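Local structure of esterase (uncultured bacterium pCosCE1, 7ATL) at residues T98-L101 and V105-P108; T280-K285 and Q352-V357; G335-G340 and H345-D350. The protein hydrolyses carboxylic esters as a family VIII carboxylesterase of beta-lactamase fold and also shows promiscuous acyltransferase activity. All blocks are in the same frame, centred on the assembly; numbering follows the deposited sequence.

Contact 1. Residues T98-L101 and V105-P108; sequences TPAL and VRPP
Leu101 N donates to Val105 O at 2.8 Å, and Arg106 NH1 to Thr98 O at 2.6 Å, so one backbone bond and one side-chain bond join 98-101 to 105-108. Val105 O also receives a CA-H...O contact from Ala100 CA. In the arginine bond the acceptor lies close to the guanidinium plane, but the N-H...O angle is bent to 143°. The Arg106 chain runs extended from CG to NE past the 98-101 backbone, and a turn at chi4 (-73°) brings NH1 back to the carbonyl. The methyl of Ala100 lies over one face of this guanidinium, off-centre, with CB 3.9 Å from Arg106 NH1.

A water adds a bridge, donating to both Pro99 O and Pro107 O, each 2.7 Å from its oxygen; two prolines, which have no amide hydrogen, are thereby joined through their carbonyls.

The apolar contacts centre on Leu101, whose CD1 meets Pro107 CG at 3.9 Å and also touches Val105 CB. Pro99 and Pro107 both pack on Leu161.

No regular strand forms: this is a tight, proline-rich reversal within the surface loop between helices 67-80 and 111-116.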
ATOM      1  N   THR A  98      -7.875  -9.145  21.746  1.00 24.74           N
ATOM      2  CA  THR A  98      -7.152  -8.842  23.001  1.00 25.55           C
ATOM      3  C   THR A  98      -5.889  -9.688  23.093  1.00 26.18           C
ATOM      4  O   THR A  98      -5.678 -10.366  24.093  1.00 26.64           O
ATOM      5  CB  THR A  98      -8.087  -9.023  24.202  1.00 25.92           C
ATOM      6  OG1 THR A  98      -8.686 -10.311  24.134  1.00 24.00           O
ATOM      7  CG2 THR A  98      -9.192  -7.995  24.229  1.00 26.33           C
ATOM      8  N   PRO A  99      -4.993  -9.635  22.080  1.00 27.50           N
ATOM      9  CA  PRO A  99      -3.765 -10.432  22.093  1.00 27.85           C
ATOM     10  C   PRO A  99      -2.828 -10.085  23.257  1.00 30.14           C
ATOM     11  O   PRO A  99      -2.890  -8.979  23.785  1.00 30.79           O
ATOM     12  CB  PRO A  99      -3.086 -10.087  20.765  1.00 25.69           C
ATOM     13  CG  PRO A  99      -3.655  -8.735  20.429  1.00 26.03           C
ATOM     14  CD  PRO A  99      -5.103  -8.821  20.863  1.00 25.59           C
ATOM     15  N   ALA A 100      -1.954 -11.042  23.584  1.00 30.88           N
ATOM     16  CA  ALA A 100      -1.017 -10.991  24.722  1.00 28.83           C
ATOM     17  C   ALA A 100       0.412 -10.930  24.206  1.00 27.55           C
ATOM     18  O   ALA A 100       0.655 -11.448  23.134  1.00 27.66           O
ATOM     19  CB  ALA A 100      -1.223 -12.219  25.559  1.00 29.41           C
ATOM     20  N   LEU A 101       1.335 -10.377  24.985  1.00 29.40           N
ATOM     21  CA  LEU A 101       2.795 -10.602  24.790  1.00 29.10           C
ATOM     22  C   LEU A 101       3.130 -12.026  25.266  1.00 27.54           C
ATOM     23  O   LEU A 101       2.237 -12.714  25.809  1.00 29.12           O
ATOM     24  CB  LEU A 101       3.570  -9.525  25.556  1.00 30.65           C
ATOM     25  CG  LEU A 101       3.228  -8.079  25.171  1.00 29.99           C
ATOM     26  CD1 LEU A 101       3.277  -7.152  26.374  1.00 28.59           C
ATOM     27  CD2 LEU A 101       4.155  -7.574  24.074  1.00 29.28           C
ATOM     28  N   VAL A 105       0.780 -10.686  29.474  1.00 27.25           N
ATOM     29  CA  VAL A 105       0.166  -9.338  29.601  1.00 28.01           C
ATOM     30  C   VAL A 105      -0.616  -9.047  28.319  1.00 28.16           C
ATOM     31  O   VAL A 105      -0.059  -9.317  27.229  1.00 30.49           O
ATOM     32  CB  VAL A 105       1.235  -8.267  29.845  1.00 29.44           C
ATOM     33  CG1 VAL A 105       0.603  -6.880  29.869  1.00 32.62           C
ATOM     34  CG2 VAL A 105       2.032  -8.532  31.109  1.00 28.53           C
ATOM     35  N   ARG A 106      -1.825  -8.490  28.448  1.00 28.46           N
ATOM     36  CA  ARG A 106      -2.719  -8.076  27.325  1.00 28.64           C
ATOM     37  C   ARG A 106      -2.775  -6.557  27.282  1.00 27.83           C
ATOM     38  O   ARG A 106      -3.678  -5.939  27.848  1.00 28.87           O
ATOM     39  CB  ARG A 106      -4.132  -8.641  27.492  1.00 31.16           C
ATOM     40  CG  ARG A 106      -4.189 -10.163  27.464  1.00 36.25           C
ATOM     41  CD  ARG A 106      -5.579 -10.768  27.668  1.00 38.89           C
ATOM     42  NE  ARG A 106      -5.408 -12.214  27.695  1.00 43.14           N
ATOM     43  CZ  ARG A 106      -5.144 -12.986  26.634  1.00 44.50           C
ATOM     44  NH1 ARG A 106      -5.068 -12.487  25.408  1.00 47.46           N
ATOM     45  NH2 ARG A 106      -4.967 -14.282  26.803  1.00 42.91           N
ATOM     46  N   PRO A 107      -1.800  -5.900  26.617  1.00 28.12           N
ATOM     47  CA  PRO A 107      -1.739  -4.447  26.603  1.00 28.33           C
ATOM     48  C   PRO A 107      -2.750  -3.912  25.603  1.00 29.14           C
ATOM     49  O   PRO A 107      -2.966  -4.505  24.543  1.00 27.82           O
ATOM     50  CB  PRO A 107      -0.303  -4.150  26.161  1.00 27.56           C
ATOM     51  CG  PRO A 107       0.036  -5.317  25.273  1.00 27.92           C
ATOM     52  CD  PRO A 107      -0.725  -6.503  25.824  1.00 28.51           C
ATOM     53  N   PRO A 108      -3.364  -2.751  25.905  1.00 30.36           N
ATOM     54  CA  PRO A 108      -4.288  -2.112  24.971  1.00 29.97           C
ATOM     55  C   PRO A 108      -3.511  -1.658  23.728  1.00 28.94           C
ATOM     56  O   PRO A 108      -2.334  -1.294  23.837  1.00 31.10           O
ATOM     57  CB  PRO A 108      -4.910  -0.945  25.754  1.00 29.65           C
ATOM     58  CG  PRO A 108      -3.927  -0.682  26.892  1.00 30.73           C
ATOM     59  CD  PRO A 108      -3.166  -1.976  27.137  1.00 29.44           C
TER
HETATM   60  O   HOH W   1      -4.248  -6.691  23.635  1.00 19.31           O

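Contact 2. Residues T280-K285 and Q352-V357; sequences TLRTGK and QAAISV
The guanidinium of Arg282 is sandwiched between its own helix and the chain at Ala354. Thr283 CG2 sits over the centre of one face, 3.2 Å above the plane, and Ala354 O lies over the centre of the opposite face. Ala354 also presents its CA on that second side, and its methyl CB comes within 3.5 Å of Arg282 NH1. Near the plane, at the edge, stands Ser356 OG, 3.9 Å from Arg282 NE. Neither Ala354 O nor Ser356 OG is hydrogen-bonded to the guanidinium.

Arg282 leaves the helix with CG anti to the backbone N (chi1 179°), which carries the chain toward the strand; a bend at chi3 (73°) then turns the flat end to lie against Ala354. The polar partner is Glu279, one turn back on helix 271-283: its OE2 forms a salt bridge with Arg282 NE and a hydrogen bond with Ser356 OG. One carboxylate oxygen thus links the helical arginine to the strand serine and probably offsets the buried positive charge.

A G1 beta bulge, with Ala354 (phi 53°) in its positive-phi position and Ile355 beside it opposite Asp350, starts strand 355-361, while helix 271-283 packs across the sheet of the beta-lactamase fold. Ile355 turns its side chain away from Arg282, onto Val380 and Tyr381 of helix 372-381.

After Thr283 the helix ends. Gly284 N still bonds to Thr280 O, but Gly284 has positive phi, and Thr283 OG1 donates to Gly284 O at 2.6 Å on a lone pair in the carbonyl plane.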
ATOM      1  N   THR A 280      -5.068  14.120  -2.537  1.00 25.40           N
ATOM      2  CA  THR A 280      -5.907  14.302  -1.322  1.00 26.64           C
ATOM      3  C   THR A 280      -5.050  14.262  -0.046  1.00 29.19           C
ATOM      4  O   THR A 280      -5.224  15.129   0.828  1.00 29.64           O
ATOM      5  CB  THR A 280      -7.006  13.240  -1.281  1.00 27.09           C
ATOM      6  OG1 THR A 280      -7.742  13.336  -2.501  1.00 25.88           O
ATOM      7  CG2 THR A 280      -7.934  13.419  -0.100  1.00 28.71           C
ATOM      8  N   LEU A 281      -4.147  13.296   0.055  1.00 29.24           N
ATOM      9  CA  LEU A 281      -3.223  13.164   1.200  1.00 29.94           C
ATOM     10  C   LEU A 281      -2.266  14.354   1.218  1.00 30.08           C
ATOM     11  O   LEU A 281      -1.883  14.750   2.312  1.00 36.05           O
ATOM     12  CB  LEU A 281      -2.465  11.832   1.092  1.00 30.20           C
ATOM     13  CG  LEU A 281      -3.314  10.565   1.246  1.00 28.77           C
ATOM     14  CD1 LEU A 281      -2.426   9.362   1.497  1.00 28.92           C
ATOM     15  CD2 LEU A 281      -4.347  10.683   2.369  1.00 27.86           C
ATOM     16  N   ARG A 282      -1.881  14.893   0.067  1.00 28.74           N
ATOM     17  CA  ARG A 282      -0.858  15.970   0.008  1.00 30.52           C
ATOM     18  C   ARG A 282      -1.411  17.302   0.560  1.00 31.15           C
ATOM     19  O   ARG A 282      -0.622  18.023   1.192  1.00 34.86           O
ATOM     20  CB  ARG A 282      -0.350  16.163  -1.425  1.00 31.34           C
ATOM     21  CG  ARG A 282       0.681  17.273  -1.556  1.00 31.67           C
ATOM     22  CD  ARG A 282       1.274  17.375  -2.950  1.00 33.09           C
ATOM     23  NE  ARG A 282       0.313  17.940  -3.885  1.00 33.53           N
ATOM     24  CZ  ARG A 282       0.019  19.229  -4.016  1.00 31.20           C
ATOM     25  NH1 ARG A 282       0.613  20.151  -3.265  1.00 29.42           N
ATOM     26  NH2 ARG A 282      -0.898  19.575  -4.906  1.00 31.91           N
ATOM     27  N   THR A 283      -2.681  17.656   0.302  1.00 28.60           N
ATOM     28  CA  THR A 283      -3.235  19.025   0.531  1.00 28.68           C
ATOM     29  C   THR A 283      -4.556  19.017   1.321  1.00 29.28           C
ATOM     30  O   THR A 283      -4.940  20.086   1.804  1.00 31.99           O
ATOM     31  CB  THR A 283      -3.496  19.747  -0.801  1.00 27.88           C
ATOM     32  OG1 THR A 283      -4.599  19.076  -1.413  1.00 28.03           O
ATOM     33  CG2 THR A 283      -2.308  19.770  -1.741  1.00 26.48           C
ATOM     34  N   GLY A 284      -5.242  17.882   1.430  1.00 30.12           N
ATOM     35  CA  GLY A 284      -6.677  17.830   1.775  1.00 31.51           C
ATOM     36  C   GLY A 284      -7.536  18.185   0.578  1.00 32.33           C
ATOM     37  O   GLY A 284      -6.956  18.470  -0.478  1.00 30.13           O
ATOM     38  N   LYS A 285      -8.862  18.107   0.718  1.00 38.12           N
ATOM     39  CA  LYS A 285      -9.852  18.715  -0.218  1.00 43.88           C
ATOM     40  C   LYS A 285     -11.040  19.228   0.597  1.00 45.57           C
ATOM     41  O   LYS A 285     -11.375  18.584   1.603  1.00 39.70           O
ATOM     42  CB  LYS A 285     -10.409  17.741  -1.264  1.00 48.13           C
ATOM     43  CG  LYS A 285      -9.396  16.830  -1.941  1.00 56.90           C
ATOM     44  CD  LYS A 285      -9.466  16.733  -3.470  1.00 59.14           C
ATOM     45  CE  LYS A 285      -8.122  17.053  -4.109  1.00 58.27           C
ATOM     46  NZ  LYS A 285      -7.612  15.929  -4.925  1.00 56.81           N
ATOM     47  N   GLN A 352       6.824  20.007  -0.379  1.00 31.62           N
ATOM     48  CA  GLN A 352       7.606  21.226  -0.715  0.50 32.35           C
ATOM     49  C   GLN A 352       7.543  21.460  -2.241  1.00 34.18           C
ATOM     50  O   GLN A 352       7.385  22.639  -2.638  1.00 37.31           O
ATOM     51  CB  GLN A 352       9.011  21.147  -0.091  0.50 32.21           C
ATOM     52  CG  GLN A 352       9.078  21.628   1.369  0.50 31.86           C
ATOM     53  CD  GLN A 352      10.197  21.045   2.215  0.50 30.71           C
ATOM     54  OE1 GLN A 352      11.321  20.833   1.768  0.50 30.13           O
ATOM     55  NE2 GLN A 352       9.905  20.794   3.478  0.50 28.87           N
ATOM     56  N   ALA A 353       7.639  20.411  -3.061  1.00 31.89           N
ATOM     57  CA  ALA A 353       7.682  20.575  -4.532  1.00 28.93           C
ATOM     58  C   ALA A 353       6.265  20.579  -5.116  1.00 27.62           C
ATOM     59  O   ALA A 353       6.154  20.784  -6.303  1.00 28.67           O
ATOM     60  CB  ALA A 353       8.563  19.519  -5.151  1.00 29.01           C
ATOM     61  N   ALA A 354       5.246  20.364  -4.289  1.00 29.17           N
ATOM     62  CA  ALA A 354       3.815  20.183  -4.644  1.00 32.02           C
ATOM     63  C   ALA A 354       3.607  19.095  -5.707  1.00 32.99           C
ATOM     64  O   ALA A 354       2.684  19.258  -6.545  1.00 37.69           O
ATOM     65  CB  ALA A 354       3.247  21.502  -5.093  1.00 31.86           C
ATOM     66  N   ILE A 355       4.386  18.014  -5.689  1.00 33.16           N
ATOM     67  CA  ILE A 355       4.285  16.961  -6.746  1.00 38.45           C
ATOM     68  C   ILE A 355       3.795  15.636  -6.143  1.00 35.21           C
ATOM     69  O   ILE A 355       4.108  15.344  -4.986  1.00 37.28           O
ATOM     70  CB  ILE A 355       5.601  16.778  -7.537  1.00 44.40           C
ATOM     71  CG1 ILE A 355       6.721  16.222  -6.669  1.00 45.17           C
ATOM     72  CG2 ILE A 355       6.045  18.054  -8.252  1.00 44.38           C
ATOM     73  CD1 ILE A 355       7.540  15.221  -7.410  1.00 50.96           C
ATOM     74  N   SER A 356       3.010  14.886  -6.914  1.00 32.89           N
ATOM     75  CA  SER A 356       2.583  13.499  -6.619  1.00 30.42           C
ATOM     76  C   SER A 356       3.048  12.612  -7.784  1.00 31.72           C
ATOM     77  O   SER A 356       3.003  13.037  -8.968  1.00 32.39           O
ATOM     78  CB  SER A 356       1.094  13.400  -6.379  1.00 29.81           C
ATOM     79  OG  SER A 356       0.637  14.314  -5.387  1.00 29.84           O
ATOM     80  N   VAL A 357       3.533  11.425  -7.453  1.00 31.12           N
ATOM     81  CA  VAL A 357       4.034  10.413  -8.422  1.00 29.40           C
ATOM     82  C   VAL A 357       3.331   9.097  -8.116  1.00 27.91           C
ATOM     83  O   VAL A 357       3.302   8.708  -6.969  1.00 32.73           O
ATOM     84  CB  VAL A 357       5.561  10.285  -8.328  1.00 28.47           C
ATOM     85  CG1 VAL A 357       6.112   9.127  -9.146  1.00 27.63           C
ATOM     86  CG2 VAL A 357       6.212  11.596  -8.729  1.00 30.11           C
TER

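Contact 3. Residues G335-G340 and H345-D350; sequences GTLQWG and HSWFYD
Leu337 and Tyr349, like Trp339 and Trp347, exchange backbone hydrogen bonds in both directions across an antiparallel beta hairpin belonging to the central sheet of the beta-lactamase fold. Leu337 N donates to Tyr349 O, and Leu337 O accepts from Tyr349 N, both at 3.1 Å. In the next hydrogen-bonded pair, Trp347 N reaches Trp339 O at 2.9 Å, while the return bond from Trp339 N to Trp347 O measures 3.2 Å. Leu337 O also receives Phe348 CA in a CA-H...O contact.

Most polar side-chain atoms find their partners outside the pair. Gln338 uses both ends of its amide, OE1 accepting from Gln332 NE2 and NE2 bonding to Gln309 OE1. Asp350 OD2 bonds to Tyr381 OH and His333 ND1, OD1 takes the amide of Ala353, and Thr336 OG1 bonds to His333 O. His345 bonds through NE2 to Arg62 O and through ND1 to Thr361 N. Tyr349 OH is met by Arg298 NH1. Trp339 NE1 bonds to Tyr171 OH, and the Trp339 side chain touches residues of what is probably the SxxK motif of this family.

On the face bearing Leu337, Trp339, Trp347 and Tyr349, Leu337 CB lies over the Tyr349 ring in a CH-pi contact, 3.8 Å from the centroid. The Trp347 indole, with CG set between backbone N and carbonyl carbon (chi1 65°), folds over the partner strand, with Trp339 N above its centre. Its edge meets Leu337 CD2 and a water, which accepts from Trp347 NE1 at 2.9 Å and donates to Gly340 O at 2.8 Å.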
ATOM      1  N   GLY A 335       9.395  15.818   4.515  1.00 28.16           N
ATOM      2  CA  GLY A 335       7.919  15.849   4.574  1.00 28.57           C
ATOM      3  C   GLY A 335       7.261  14.951   3.528  1.00 27.71           C
ATOM      4  O   GLY A 335       6.022  14.814   3.573  1.00 26.77           O
ATOM      5  N   THR A 336       8.052  14.416   2.590  1.00 27.19           N
ATOM      6  CA  THR A 336       7.618  13.475   1.536  1.00 26.53           C
ATOM      7  C   THR A 336       6.966  12.267   2.205  1.00 26.35           C
ATOM      8  O   THR A 336       7.531  11.749   3.178  1.00 26.60           O
ATOM      9  CB  THR A 336       8.789  13.051   0.650  1.00 26.34           C
ATOM     10  OG1 THR A 336       9.066  14.150  -0.208  1.00 27.96           O
ATOM     11  CG2 THR A 336       8.479  11.853  -0.210  1.00 26.83           C
ATOM     12  N   LEU A 337       5.777  11.905   1.741  1.00 26.32           N
ATOM     13  CA  LEU A 337       5.049  10.691   2.169  1.00 26.33           C
ATOM     14  C   LEU A 337       5.183   9.691   1.029  1.00 27.26           C
ATOM     15  O   LEU A 337       4.900  10.084  -0.107  1.00 27.27           O
ATOM     16  CB  LEU A 337       3.583  11.036   2.444  1.00 25.79           C
ATOM     17  CG  LEU A 337       2.785   9.945   3.156  1.00 26.41           C
ATOM     18  CD1 LEU A 337       3.240   9.816   4.606  1.00 26.83           C
ATOM     19  CD2 LEU A 337       1.288  10.222   3.079  1.00 27.01           C
ATOM     20  N   GLN A 338       5.606   8.461   1.318  1.00 26.74           N
ATOM     21  CA  GLN A 338       5.869   7.439   0.278  1.00 25.76           C
ATOM     22  C   GLN A 338       5.539   6.056   0.811  1.00 24.93           C
ATOM     23  O   GLN A 338       5.801   5.795   1.982  1.00 24.38           O
ATOM     24  CB  GLN A 338       7.346   7.452  -0.107  1.00 26.56           C
ATOM     25  CG  GLN A 338       7.760   6.334  -1.060  1.00 26.54           C
ATOM     26  CD  GLN A 338       9.174   6.571  -1.521  1.00 27.02           C
ATOM     27  OE1 GLN A 338       9.433   7.411  -2.356  1.00 27.25           O
ATOM     28  NE2 GLN A 338      10.119   5.849  -0.954  1.00 28.51           N
ATOM     29  N   TRP A 339       5.058   5.189  -0.061  1.00 25.83           N
ATOM     30  CA  TRP A 339       5.019   3.726   0.181  1.00 27.39           C
ATOM     31  C   TRP A 339       4.868   3.028  -1.170  1.00 28.51           C
ATOM     32  O   TRP A 339       4.958   3.738  -2.201  1.00 28.60           O
ATOM     33  CB  TRP A 339       3.895   3.401   1.170  1.00 27.12           C
ATOM     34  CG  TRP A 339       4.162   2.192   1.997  1.00 24.57           C
ATOM     35  CD1 TRP A 339       3.401   1.071   2.041  1.00 24.00           C
ATOM     36  CD2 TRP A 339       5.262   1.981   2.892  1.00 26.13           C
ATOM     37  NE1 TRP A 339       3.956   0.164   2.890  1.00 24.29           N
ATOM     38  CE2 TRP A 339       5.109   0.685   3.419  1.00 26.53           C
ATOM     39  CE3 TRP A 339       6.360   2.745   3.307  1.00 27.22           C
ATOM     40  CZ2 TRP A 339       6.015   0.142   4.334  1.00 26.83           C
ATOM     41  CZ3 TRP A 339       7.257   2.210   4.208  1.00 26.99           C
ATOM     42  CH2 TRP A 339       7.079   0.925   4.718  1.00 27.76           C
ATOM     43  N   GLY A 340       4.694   1.706  -1.177  1.00 28.85           N
ATOM     44  CA  GLY A 340       4.617   0.906  -2.415  1.00 30.12           C
ATOM     45  C   GLY A 340       3.677  -0.284  -2.284  1.00 30.50           C
ATOM     46  O   GLY A 340       2.721  -0.206  -1.460  1.00 28.88           O
ATOM     47  N   HIS A 345       4.667  -1.651  -7.103  1.00 25.23           N
ATOM     48  CA  HIS A 345       4.191  -0.236  -7.124  1.00 25.21           C
ATOM     49  C   HIS A 345       5.036   0.644  -6.200  1.00 26.96           C
ATOM     50  O   HIS A 345       5.626   0.108  -5.216  1.00 28.16           O
ATOM     51  CB  HIS A 345       2.707  -0.095  -6.772  1.00 23.40           C
ATOM     52  CG  HIS A 345       1.806  -1.129  -7.364  1.00 25.58           C
ATOM     53  ND1 HIS A 345       1.837  -1.478  -8.699  1.00 24.34           N
ATOM     54  CD2 HIS A 345       0.833  -1.886  -6.789  1.00 26.89           C
ATOM     55  CE1 HIS A 345       0.907  -2.392  -8.921  1.00 27.26           C
ATOM     56  NE2 HIS A 345       0.284  -2.673  -7.758  1.00 26.64           N
ATOM     57  N   SER A 346       5.124   1.932  -6.556  1.00 25.18           N
ATOM     58  CA  SER A 346       5.625   3.028  -5.690  1.00 25.68           C
ATOM     59  C   SER A 346       4.696   4.237  -5.841  1.00 24.87           C
ATOM     60  O   SER A 346       4.009   4.342  -6.858  1.00 23.76           O
ATOM     61  CB  SER A 346       7.071   3.370  -5.956  1.00 24.07           C
ATOM     62  OG  SER A 346       7.264   3.790  -7.290  1.00 25.49           O
ATOM     63  N   TRP A 347       4.610   5.057  -4.805  1.00 24.38           N
ATOM     64  CA  TRP A 347       3.901   6.352  -4.868  1.00 27.01           C
ATOM     65  C   TRP A 347       4.498   7.281  -3.809  1.00 26.96           C
ATOM     66  O   TRP A 347       5.065   6.791  -2.823  1.00 25.24           O
ATOM     67  CB  TRP A 347       2.386   6.169  -4.700  1.00 28.17           C
ATOM     68  CG  TRP A 347       2.007   5.645  -3.351  1.00 28.75           C
ATOM     69  CD1 TRP A 347       1.776   4.344  -3.026  1.00 26.67           C
ATOM     70  CD2 TRP A 347       1.854   6.406  -2.134  1.00 28.66           C
ATOM     71  NE1 TRP A 347       1.465   4.247  -1.701  1.00 28.81           N
ATOM     72  CE2 TRP A 347       1.520   5.488  -1.118  1.00 29.19           C
ATOM     73  CE3 TRP A 347       1.954   7.761  -1.798  1.00 27.54           C
ATOM     74  CZ2 TRP A 347       1.300   5.880   0.211  1.00 27.18           C
ATOM     75  CZ3 TRP A 347       1.723   8.146  -0.492  1.00 26.24           C
ATOM     76  CH2 TRP A 347       1.396   7.219   0.498  1.00 25.35           C
ATOM     77  N   PHE A 348       4.416   8.582  -4.046  1.00 27.86           N
ATOM     78  CA  PHE A 348       4.862   9.608  -3.078  1.00 28.57           C
ATOM     79  C   PHE A 348       4.263  10.938  -3.505  1.00 27.89           C
ATOM     80  O   PHE A 348       3.985  11.123  -4.699  1.00 28.36           O
ATOM     81  CB  PHE A 348       6.393   9.659  -2.957  1.00 28.71           C
ATOM     82  CG  PHE A 348       7.164  10.093  -4.184  1.00 30.45           C
ATOM     83  CD1 PHE A 348       7.348  11.438  -4.477  1.00 30.25           C
ATOM     84  CD2 PHE A 348       7.747   9.155  -5.028  1.00 29.85           C
ATOM     85  CE1 PHE A 348       8.083  11.830  -5.589  1.00 30.98           C
ATOM     86  CE2 PHE A 348       8.480   9.551  -6.138  1.00 28.80           C
ATOM     87  CZ  PHE A 348       8.644  10.884  -6.419  1.00 29.04           C
ATOM     88  N   TYR A 349       4.046  11.805  -2.529  1.00 27.02           N
ATOM     89  CA  TYR A 349       3.907  13.259  -2.738  1.00 27.79           C
ATOM     90  C   TYR A 349       5.056  13.899  -1.981  1.00 28.49           C
ATOM     91  O   TYR A 349       5.374  13.390  -0.902  1.00 28.30           O
ATOM     92  CB  TYR A 349       2.528  13.765  -2.315  1.00 26.24           C
ATOM     93  CG  TYR A 349       2.265  13.777  -0.838  1.00 25.63           C
ATOM     94  CD1 TYR A 349       2.935  14.650  -0.016  1.00 27.63           C
ATOM     95  CD2 TYR A 349       1.275  12.990  -0.277  1.00 27.18           C
ATOM     96  CE1 TYR A 349       2.662  14.720   1.342  1.00 29.63           C
ATOM     97  CE2 TYR A 349       0.974  13.053   1.075  1.00 27.29           C
ATOM     98  CZ  TYR A 349       1.680  13.918   1.888  1.00 27.90           C
ATOM     99  OH  TYR A 349       1.448  14.000   3.222  1.00 28.40           O
ATOM    100  N   ASP A 350       5.677  14.903  -2.593  1.00 28.34           N
ATOM    101  CA  ASP A 350       6.635  15.837  -1.959  1.00 30.18           C
ATOM    102  C   ASP A 350       5.871  17.138  -1.671  1.00 31.89           C
ATOM    103  O   ASP A 350       5.499  17.868  -2.603  1.00 28.64           O
ATOM    104  CB  ASP A 350       7.852  15.956  -2.883  1.00 30.44           C
ATOM    105  CG  ASP A 350       8.882  16.956  -2.408  1.00 30.32           C
ATOM    106  OD1 ASP A 350       8.475  17.917  -1.719  1.00 28.37           O
ATOM    107  OD2 ASP A 350      10.075  16.768  -2.745  1.00 32.16           O
TER
HETATM  108  O   HOH W   2       1.142   1.741  -0.289  1.00 15.82           O

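How the contacts relate
Contacts 2 and 3 are buried and share the central sheet, their centres about 10 Å apart, whereas contact 1 is on the surface, its nearest atoms about 21 Å from contact 3 and 25 Å from contact 2. Strand 345-350 is common ground: it pairs with 337-341 in contact 3 and with 355-361 of contact 2, probably through hydrogen bonds from Val357 N to Phe348 O and from Asp350 N to Ile355 O. Leu281 and Arg282 of contact 2 also pack on Tyr349. The chemistry follows the setting: regular strand pairing and aromatic packing in contact 3, a buried arginine whose charge is met by a helix glutamate in contact 2, and irregular, partly water-mediated loop bonding in contact 1.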